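Signal recognition 54 kDa protein (Pyrococcus furiosus, PDB 3DM5) belongs to the SRP54 family of signal recognition particle proteins, joining a helical bundle, a P-loop GTPase-type domain that holds guanosine-5'-diphosphate here, and a signal peptide binding domain. Local coordinates at residues 26-31 / 59-64; 102-107 / 205-210; 331-336 / 416-421. All blocks are in the same frame, centred on the assembly; numbering follows the deposited sequence.

Interaction 1: residues 26-31 / 59-64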
loop_
_atom_site.group_PDB
_atom_site.type_symbol
_atom_site.label_atom_id
_atom_site.label_comp_id
_atom_site.label_asym_id
_atom_site.label_seq_id
_atom_site.Cartn_x
_atom_site.Cartn_y
_atom_site.Cartn_z
ATOM N N ALA A 26 -28.791 4.016 -5.748
ATOM C CA ALA A 26 -27.632 3.137 -5.606
ATOM C C ALA A 26 -26.304 3.904 -5.659
ATOM O O ALA A 26 -25.323 3.536 -5.004
ATOM C CB ALA A 26 -27.674 2.041 -6.673
ATOM N N LEU A 27 -26.292 4.967 -6.458
ATOM C CA LEU A 27 -25.134 5.830 -6.604
ATOM C C LEU A 27 -24.853 6.493 -5.276
ATOM O O LEU A 27 -23.731 6.471 -4.794
ATOM C CB LEU A 27 -25.414 6.910 -7.644
ATOM C CG LEU A 27 -24.180 7.750 -7.963
ATOM C CD1 LEU A 27 -23.064 6.849 -8.446
ATOM C CD2 LEU A 27 -24.495 8.821 -8.985
ATOM N N ILE A 28 -25.893 7.090 -4.700
ATOM C CA ILE A 28 -25.810 7.732 -3.401
ATOM C C ILE A 28 -25.247 6.767 -2.356
ATOM O O ILE A 28 -24.237 7.053 -1.716
ATOM C CB ILE A 28 -27.206 8.196 -2.912
ATOM C CG1 ILE A 28 -27.982 8.936 -4.008
ATOM C CG2 ILE A 28 -27.087 9.020 -1.650
ATOM C CD1 ILE A 28 -27.328 10.168 -4.493
ATOM N N LYS A 29 -25.910 5.626 -2.186
ATOM C CA LYS A 29 -25.549 4.679 -1.136
ATOM C C LYS A 29 -24.070 4.329 -1.220
ATOM O O LYS A 29 -23.411 4.134 -0.203
ATOM C CB LYS A 29 -26.441 3.420 -1.168
ATOM N N GLU A 30 -23.542 4.281 -2.436
ATOM C CA GLU A 30 -22.122 4.004 -2.650
ATOM C C GLU A 30 -21.234 5.187 -2.282
ATOM O O GLU A 30 -20.121 5.021 -1.762
ATOM C CB GLU A 30 -21.860 3.650 -4.102
ATOM C CG GLU A 30 -20.378 3.736 -4.448
ATOM C CD GLU A 30 -20.083 3.351 -5.880
ATOM O OE1 GLU A 30 -21.041 3.107 -6.647
ATOM O OE2 GLU A 30 -18.886 3.296 -6.237
ATOM N N LEU A 31 -21.718 6.379 -2.607
ATOM C CA LEU A 31 -21.045 7.604 -2.244
ATOM C C LEU A 31 -20.916 7.660 -0.724
ATOM O O LEU A 31 -19.820 7.855 -0.185
ATOM C CB LEU A 31 -21.851 8.805 -2.733
ATOM C CG LEU A 31 -21.457 10.158 -2.131
ATOM C CD1 LEU A 31 -20.156 10.702 -2.751
ATOM C CD2 LEU A 31 -22.605 11.141 -2.294
ATOM N N ARG A 59 -30.175 14.461 2.523
ATOM C CA ARG A 59 -30.242 15.596 1.604
ATOM C C ARG A 59 -30.176 15.185 0.127
ATOM O O ARG A 59 -30.846 15.772 -0.711
ATOM C CB ARG A 59 -29.143 16.626 1.913
ATOM C CG ARG A 59 -29.251 17.282 3.280
ATOM C CD ARG A 59 -28.318 18.482 3.404
ATOM N NE ARG A 59 -28.522 19.433 2.313
ATOM C CZ ARG A 59 -27.664 20.394 1.982
ATOM N NH1 ARG A 59 -26.530 20.536 2.647
ATOM N NH2 ARG A 59 -27.937 21.211 0.977
ATOM N N ALA A 60 -29.359 14.193 -0.200
ATOM C CA ALA A 60 -29.224 13.767 -1.592
ATOM C C ALA A 60 -30.506 13.115 -2.077
ATOM O O ALA A 60 -31.054 13.508 -3.105
ATOM C CB ALA A 60 -28.046 12.806 -1.761
ATOM N N LEU A 61 -30.972 12.121 -1.324
ATOM C CA LEU A 61 -32.208 11.393 -1.619
ATOM C C LEU A 61 -33.462 12.261 -1.777
ATOM O O LEU A 61 -34.241 12.051 -2.707
ATOM C CB LEU A 61 -32.469 10.342 -0.538
ATOM C CG LEU A 61 -32.002 8.918 -0.838
ATOM C CD1 LEU A 61 -30.871 8.899 -1.862
ATOM C CD2 LEU A 61 -31.607 8.204 0.450
ATOM N N GLU A 62 -33.661 13.228 -0.884
ATOM C CA GLU A 62 -34.936 13.935 -0.841
ATOM C C GLU A 62 -34.879 15.437 -1.116
ATOM O O GLU A 62 -35.736 16.186 -0.662
ATOM C CB GLU A 62 -35.618 13.678 0.504
ATOM C CG GLU A 62 -34.955 14.368 1.685
ATOM C CD GLU A 62 -35.440 13.834 3.023
ATOM O OE1 GLU A 62 -35.646 12.606 3.135
ATOM O OE2 GLU A 62 -35.608 14.641 3.963
ATOM N N GLU A 63 -33.884 15.883 -1.867
ATOM C CA GLU A 63 -33.732 17.313 -2.115
ATOM C C GLU A 63 -33.688 17.575 -3.608
ATOM O O GLU A 63 -32.905 16.964 -4.337
ATOM C CB GLU A 63 -32.464 17.849 -1.442
ATOM C CG GLU A 63 -32.596 19.225 -0.830
ATOM C CD GLU A 63 -31.391 19.596 0.009
ATOM O OE1 GLU A 63 -30.365 19.977 -0.595
ATOM O OE2 GLU A 63 -31.466 19.512 1.258
ATOM N N LYS A 64 -34.547 18.478 -4.060
ATOM C CA LYS A 64 -34.617 18.803 -5.473
ATOM C C LYS A 64 -33.570 19.855 -5.817
ATOM O O LYS A 64 -33.476 20.893 -5.161
ATOM C CB LYS A 64 -36.024 19.277 -5.858
#
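Ile28 lays its whole branched side chain over Ala60 and Leu61, and these three residues make up the contact. Both branch ends rest on the Ala60 methyl: Ile28 CD1 and Ile28 CG2 each lie 3.9 Å from Ala60 CB. A second touch comes from Leu61, whose CD1 sits 3.6 Å from Ile28 CG1 and 3.8 Å from Ile28 CG2. The Ile28 and Leu61 side chains run past one another in opposite directions, a lengthwise overlap rather than an end-on meeting. In Ile28, chi1 of -47° sets CG2 anti to the backbone N and CG1 beside it, which brings both branches to the surface of the other helix. The CB of Leu61 is not directed at 26-31; the end of the side chain comes nearer, and CD1 reaches Ile28. The small side chain of Ala60 goes with a close approach of the backbones, 7.2 Å between Ile28 CA and Ala60 CA.

The contact joins helix 25-41 to helix 46-62 in the helical bundle domain. Helix 71-86 adds to the cluster through Ile75, which touches Ile28, Leu31 and Ala60. Near the C-terminal end of 46-62, Arg59 forms a salt bridge with Glu63, in the loop, with Arg59 NE 3.1 Å from Glu63 OE2 on the syn side of the carboxylate, and Arg59 also pairs with Glu81 and Glu82 of helix 71-86.

No hydrogen bond crosses between 26-31 and 59-64, so this junction rests on apolar side-chain contact, while ion pairs from Arg59 link helix 46-62 to helix 71-86.

Interaction 2: residues 102-107 / 205-210. With SO4 (sulfate ion), chain H.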
loop_
_atom_site.group_PDB
_atom_site.type_symbol
_atom_site.label_atom_id
_atom_site.label_comp_id
_atom_site.label_asym_id
_atom_site.label_seq_id
_atom_site.Cartn_x
_atom_site.Cartn_y
_atom_site.Cartn_z
ATOM N N ILE A 102 -2.208 40.084 23.639
ATOM C CA ILE A 102 -1.500 38.985 24.297
ATOM C C ILE A 102 -2.130 37.622 24.024
ATOM O O ILE A 102 -3.345 37.412 24.220
ATOM C CB ILE A 102 -1.362 39.217 25.801
ATOM C CG1 ILE A 102 -0.514 40.466 26.067
ATOM C CG2 ILE A 102 -0.746 38.012 26.466
ATOM C CD1 ILE A 102 -0.593 40.933 27.514
ATOM N N LEU A 103 -1.287 36.705 23.539
ATOM C CA LEU A 103 -1.732 35.357 23.186
ATOM C C LEU A 103 -1.041 34.384 24.111
ATOM O O LEU A 103 0.199 34.356 24.201
ATOM C CB LEU A 103 -1.412 35.045 21.721
ATOM C CG LEU A 103 -1.921 36.071 20.700
ATOM C CD1 LEU A 103 -1.514 35.680 19.289
ATOM C CD2 LEU A 103 -3.425 36.263 20.817
ATOM N N LEU A 104 -1.840 33.599 24.821
ATOM C CA LEU A 104 -1.291 32.678 25.800
ATOM C C LEU A 104 -1.366 31.262 25.241
ATOM O O LEU A 104 -2.452 30.778 24.910
ATOM C CB LEU A 104 -2.035 32.809 27.143
ATOM C CG LEU A 104 -1.783 31.755 28.224
ATOM C CD1 LEU A 104 -0.384 31.908 28.790
ATOM C CD2 LEU A 104 -2.829 31.883 29.320
ATOM N N MET A 105 -0.208 30.610 25.114
ATOM C CA MET A 105 -0.132 29.287 24.478
ATOM C C MET A 105 0.048 28.163 25.489
ATOM O O MET A 105 0.957 28.196 26.309
ATOM C CB MET A 105 1.011 29.245 23.475
ATOM C CG MET A 105 1.115 30.514 22.663
ATOM S SD MET A 105 -0.188 30.632 21.447
ATOM C CE MET A 105 0.389 29.395 20.272
ATOM N N VAL A 106 -0.822 27.160 25.416
ATOM C CA VAL A 106 -0.778 26.027 26.333
ATOM C C VAL A 106 -0.732 24.732 25.523
ATOM O O VAL A 106 -1.131 24.712 24.358
ATOM C CB VAL A 106 -1.986 26.063 27.347
ATOM C CG1 VAL A 106 -1.874 27.275 28.209
ATOM C CG2 VAL A 106 -3.278 26.136 26.625
ATOM N N GLY A 107 -0.216 23.664 26.126
ATOM C CA GLY A 107 -0.069 22.392 25.435
ATOM C C GLY A 107 0.853 21.416 26.141
ATOM O O GLY A 107 1.749 21.805 26.884
ATOM N N LYS A 205 -5.588 28.354 34.122
ATOM C CA LYS A 205 -6.567 29.269 34.702
ATOM C C LYS A 205 -5.839 30.319 35.536
ATOM O O LYS A 205 -6.110 31.515 35.414
ATOM C CB LYS A 205 -7.648 28.529 35.497
ATOM C CG LYS A 205 -8.443 27.550 34.653
ATOM C CD LYS A 205 -9.882 27.372 35.113
ATOM C CE LYS A 205 -10.036 26.162 36.021
ATOM N NZ LYS A 205 -11.385 25.519 35.889
ATOM N N GLN A 206 -4.864 29.873 36.326
ATOM C CA GLN A 206 -4.046 30.783 37.117
ATOM C C GLN A 206 -3.222 31.761 36.301
ATOM O O GLN A 206 -3.340 32.960 36.530
ATOM C CB GLN A 206 -3.174 30.017 38.093
ATOM C CG GLN A 206 -4.011 29.331 39.147
ATOM C CD GLN A 206 -3.217 28.397 40.031
ATOM O OE1 GLN A 206 -1.993 28.320 39.946
ATOM N NE2 GLN A 206 -3.920 27.675 40.889
ATOM N N ILE A 207 -2.403 31.275 35.361
ATOM C CA ILE A 207 -1.630 32.168 34.476
ATOM C C ILE A 207 -2.507 33.127 33.672
ATOM O O ILE A 207 -2.132 34.266 33.436
ATOM C CB ILE A 207 -0.767 31.409 33.448
ATOM C CG1 ILE A 207 0.051 30.319 34.116
ATOM C CG2 ILE A 207 0.193 32.357 32.741
ATOM C CD1 ILE A 207 0.935 29.554 33.163
ATOM N N SER A 208 -3.669 32.660 33.237
ATOM C CA SER A 208 -4.592 33.505 32.496
ATOM C C SER A 208 -5.184 34.625 33.376
ATOM O O SER A 208 -5.484 35.729 32.892
ATOM C CB SER A 208 -5.713 32.655 31.878
ATOM O OG SER A 208 -6.721 33.448 31.263
ATOM N N ASN A 209 -5.366 34.341 34.660
ATOM C CA ASN A 209 -5.950 35.332 35.550
ATOM C C ASN A 209 -4.929 36.429 35.834
ATOM O O ASN A 209 -5.228 37.621 35.860
ATOM C CB ASN A 209 -6.423 34.675 36.841
ATOM C CG ASN A 209 -7.698 33.853 36.650
ATOM O OD1 ASN A 209 -7.997 32.962 37.450
ATOM N ND2 ASN A 209 -8.453 34.154 35.593
ATOM N N VAL A 210 -3.700 36.005 36.022
ATOM C CA VAL A 210 -2.622 36.933 36.242
ATOM C C VAL A 210 -2.274 37.823 35.032
ATOM O O VAL A 210 -2.102 39.024 35.206
ATOM C CB VAL A 210 -1.371 36.193 36.706
ATOM C CG1 VAL A 210 -0.205 37.155 36.776
ATOM C CG2 VAL A 210 -1.649 35.514 38.052
HETATM S S SO4 H . -12.931 27.474 38.769
HETATM O O1 SO4 H . -12.932 28.932 38.712
HETATM O O2 SO4 H . -13.636 26.945 37.601
HETATM O O3 SO4 H . -11.543 27.000 38.784
HETATM O O4 SO4 H . -13.625 27.026 39.977
#
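The mainly parallel sheet of the GTPase domain meets one of its flanking helices here, as strand 101-106, which leads into the P-loop region, packs against helix 198-211. Leu104 carries the strand's share. Its CD1 touches Ile207 CG2 at 4.0 Å, while the other branch, Leu104 CD2, reaches Ser208 CB at 3.9 Å and Ser208 CA at 4.0 Å. The two methyls thus divide their contacts between consecutive residues of the helix. Leu104 has CG anti to the backbone N (chi1 169°), an arrangement that carries the fork outward from the strand to the helix surface. Ile207 answers with its CG2 branch, the two side chains crossing at a slant, whereas Ser208 offers its CB and backbone instead of its hydroxyl. The CA atoms of Leu104 and Ser208 are 7.5 Å apart, and no hydrogen bond joins the segments.

Thr190 touches both Leu104 and Ile207, while Val216 of the neighbouring strand also packs on Leu104. Helix 113-125 covers the other sheet face, where it meets Leu103 and Met105; the alternation of side chains along the strand therefore serves two helical layers. At the exposed side of helix 198-211, Lys205 is bent along its length and its NZ donates to sulfate O2 at 3.2 Å. A weaker bond runs from Lys205 NZ to sulfate O3, and the ion probably comes from the crystallisation liquor.

Gly107 is consistent with the first glycine of a Walker A motif; the strand order and the helical layers on both sheet faces are those of a P-loop NTPase, with the nucleotide loop leaving a central strand.

Interaction 3: residues 331-336 / 416-421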
loop_
_atom_site.group_PDB
_atom_site.type_symbol
_atom_site.label_atom_id
_atom_site.label_comp_id
_atom_site.label_asym_id
_atom_site.label_seq_id
_atom_site.Cartn_x
_atom_site.Cartn_y
_atom_site.Cartn_z
ATOM N N LYS A 331 -5.521 3.028 -38.597
ATOM C CA LYS A 331 -5.412 3.220 -37.161
ATOM C C LYS A 331 -5.161 4.698 -36.878
ATOM O O LYS A 331 -5.807 5.296 -36.020
ATOM C CB LYS A 331 -4.274 2.372 -36.598
ATOM C CG LYS A 331 -4.607 1.667 -35.294
ATOM C CD LYS A 331 -4.928 0.191 -35.505
ATOM C CE LYS A 331 -3.692 -0.679 -35.306
ATOM N NZ LYS A 331 -3.474 -1.030 -33.876
ATOM N N ASP A 332 -4.219 5.281 -37.614
ATOM C CA ASP A 332 -3.951 6.717 -37.542
ATOM C C ASP A 332 -5.203 7.579 -37.784
ATOM O O ASP A 332 -5.417 8.572 -37.088
ATOM C CB ASP A 332 -2.860 7.092 -38.537
ATOM C CG ASP A 332 -1.512 6.511 -38.167
ATOM O OD1 ASP A 332 -0.795 6.021 -39.069
ATOM O OD2 ASP A 332 -1.165 6.543 -36.969
ATOM N N MET A 333 -6.019 7.200 -38.766
ATOM C CA MET A 333 -7.268 7.900 -39.057
ATOM C C MET A 333 -8.311 7.675 -37.955
ATOM O O MET A 333 -8.884 8.628 -37.422
ATOM C CB MET A 333 -7.826 7.460 -40.412
ATOM C CG MET A 333 -9.022 8.279 -40.887
ATOM S SD MET A 333 -10.065 7.430 -42.098
ATOM C CE MET A 333 -10.924 6.265 -41.047
ATOM N N TYR A 334 -8.552 6.407 -37.632
ATOM C CA TYR A 334 -9.396 6.011 -36.502
ATOM C C TYR A 334 -9.190 6.938 -35.320
ATOM O O TYR A 334 -10.145 7.311 -34.647
ATOM C CB TYR A 334 -9.050 4.578 -36.081
ATOM C CG TYR A 334 -9.994 3.926 -35.084
ATOM C CD1 TYR A 334 -10.650 2.737 -35.395
ATOM C CD2 TYR A 334 -10.209 4.477 -33.827
ATOM C CE1 TYR A 334 -11.502 2.122 -34.491
ATOM C CE2 TYR A 334 -11.064 3.868 -32.915
ATOM C CZ TYR A 334 -11.706 2.690 -33.255
ATOM O OH TYR A 334 -12.554 2.079 -32.359
ATOM N N ALA A 335 -7.930 7.294 -35.080
ATOM C CA ALA A 335 -7.540 8.146 -33.962
ATOM C C ALA A 335 -7.789 9.629 -34.238
ATOM O O ALA A 335 -8.378 10.324 -33.415
ATOM C CB ALA A 335 -6.083 7.909 -33.608
ATOM N N GLN A 336 -7.331 10.115 -35.387
ATOM C CA GLN A 336 -7.593 11.498 -35.775
ATOM C C GLN A 336 -9.053 11.841 -35.504
ATOM O O GLN A 336 -9.355 12.812 -34.818
ATOM C CB GLN A 336 -7.278 11.726 -37.256
ATOM C CG GLN A 336 -5.802 11.641 -37.628
ATOM C CD GLN A 336 -4.959 12.706 -36.944
ATOM O OE1 GLN A 336 -4.842 12.734 -35.716
ATOM N NE2 GLN A 336 -4.358 13.583 -37.741
ATOM N N LEU A 416 -13.236 4.050 -46.703
ATOM C CA LEU A 416 -11.959 3.911 -47.394
ATOM C C LEU A 416 -11.621 5.153 -48.194
ATOM O O LEU A 416 -10.461 5.558 -48.266
ATOM C CB LEU A 416 -11.970 2.701 -48.313
ATOM C CG LEU A 416 -12.066 1.404 -47.527
ATOM C CD1 LEU A 416 -12.288 0.220 -48.452
ATOM C CD2 LEU A 416 -10.811 1.224 -46.677
ATOM N N ASP A 417 -12.639 5.750 -48.807
ATOM C CA ASP A 417 -12.425 6.950 -49.599
ATOM C C ASP A 417 -11.911 8.042 -48.687
ATOM O O ASP A 417 -10.893 8.673 -48.975
ATOM C CB ASP A 417 -13.708 7.374 -50.309
ATOM C CG ASP A 417 -14.001 6.522 -51.533
ATOM O OD1 ASP A 417 -13.055 5.916 -52.084
ATOM O OD2 ASP A 417 -15.178 6.453 -51.945
ATOM N N GLN A 418 -12.605 8.239 -47.572
ATOM C CA GLN A 418 -12.168 9.188 -46.556
ATOM C C GLN A 418 -10.705 8.973 -46.202
ATOM O O GLN A 418 -9.931 9.928 -46.103
ATOM C CB GLN A 418 -13.012 9.051 -45.292
ATOM C CG GLN A 418 -12.771 10.166 -44.311
ATOM C CD GLN A 418 -13.095 11.509 -44.915
ATOM O OE1 GLN A 418 -14.240 11.770 -45.283
ATOM N NE2 GLN A 418 -12.089 12.367 -45.030
ATOM N N TYR A 419 -10.332 7.712 -46.006
ATOM C CA TYR A 419 -8.958 7.375 -45.669
ATOM C C TYR A 419 -8.016 7.824 -46.783
ATOM O O TYR A 419 -7.110 8.626 -46.553
ATOM C CB TYR A 419 -8.813 5.874 -45.382
ATOM C CG TYR A 419 -7.380 5.387 -45.424
ATOM C CD1 TYR A 419 -6.929 4.623 -46.485
ATOM C CD2 TYR A 419 -6.473 5.709 -44.415
ATOM C CE1 TYR A 419 -5.629 4.184 -46.546
ATOM C CE2 TYR A 419 -5.162 5.274 -44.470
ATOM C CZ TYR A 419 -4.749 4.509 -45.542
ATOM O OH TYR A 419 -3.453 4.055 -45.625
ATOM N N ARG A 420 -8.252 7.313 -47.988
ATOM C CA ARG A 420 -7.440 7.646 -49.154
ATOM C C ARG A 420 -7.326 9.161 -49.340
ATOM O O ARG A 420 -6.275 9.672 -49.752
ATOM C CB ARG A 420 -8.015 6.980 -50.411
ATOM N N GLN A 421 -8.405 9.873 -49.024
ATOM C CA GLN A 421 -8.410 11.329 -49.099
ATOM C C GLN A 421 -7.377 11.904 -48.135
ATOM O O GLN A 421 -6.443 12.597 -48.549
ATOM C CB GLN A 421 -9.802 11.886 -48.778
ATOM C CG GLN A 421 -9.882 13.417 -48.801
ATOM C CD GLN A 421 -11.250 13.965 -48.388
ATOM O OE1 GLN A 421 -11.936 13.393 -47.538
ATOM N NE2 GLN A 421 -11.639 15.092 -48.986
#
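Two helices of the all-helical signal peptide binding domain meet where Met333, on helix 330-341, reaches across to Gln418 and Tyr419 on helix 409-427. The thioether does the touching. Met333 SD lies 3.7 Å from Tyr419 CA and 3.8 Å from Tyr419 CB, so the sulfur rests on the root of the tyrosine and not on its ring. Gln418 is a looser neighbour, with Met333 SD 4.4 Å from Gln418 CG and equally far from Gln418 C. Met333 is nearly extended through chi1 (-172°) and chi2, which projects SD to the opposing backbone before the chain turns at chi3 (75°) to carry the CE methyl away. The CA atoms of Met333 and Tyr419 are 6.8 Å apart.

No hydrogen bond spans the two segments; the buried pair is van der Waals in character, with a flexible thioether against backbone and methylene carbon. Within the signal peptide binding domain, an entirely helical fold, this junction brings together two helices that are far apart in sequence, with 79 residues between the segments. Met379 of helix 369-379 also touches Met333, as do Leu415 and Met422 from other turns of helix 409-427, so several methionines gather at this site. The Tyr419 ring lies nearly parallel to that of Phe328, with planes at about 10°, and Tyr419 OH is hydrogen-bonded to Phe328 O, which gives the hydroxyl a partner. Lys331 NZ forms salt bridges with Glu384 and with Asp285 of the second subunit, while Asp332 OD2 pairs with Arg288 of that same neighbouring chain.

The three contacts follow one another along the chain, each in a different domain, and none touches another. Interaction 1 and interaction 2 have centres 47 Å apart, interaction 1 and interaction 3 44 Å, and interaction 2 and interaction 3 77 Å, the last two lying on opposite sides of the chain's centre. Even their nearest atoms are about 58 Å apart, in keeping with an elongated, multidomain chain. Interaction 2 is the one within the nucleotide-binding domain, with the Leu104 side chain about 14 Å from the bound guanosine-5'-diphosphate. All three are apolar junctions without cross-segment hydrogen bonds: helix on helix in interactions 1 and 3, strand on helix in interaction 2.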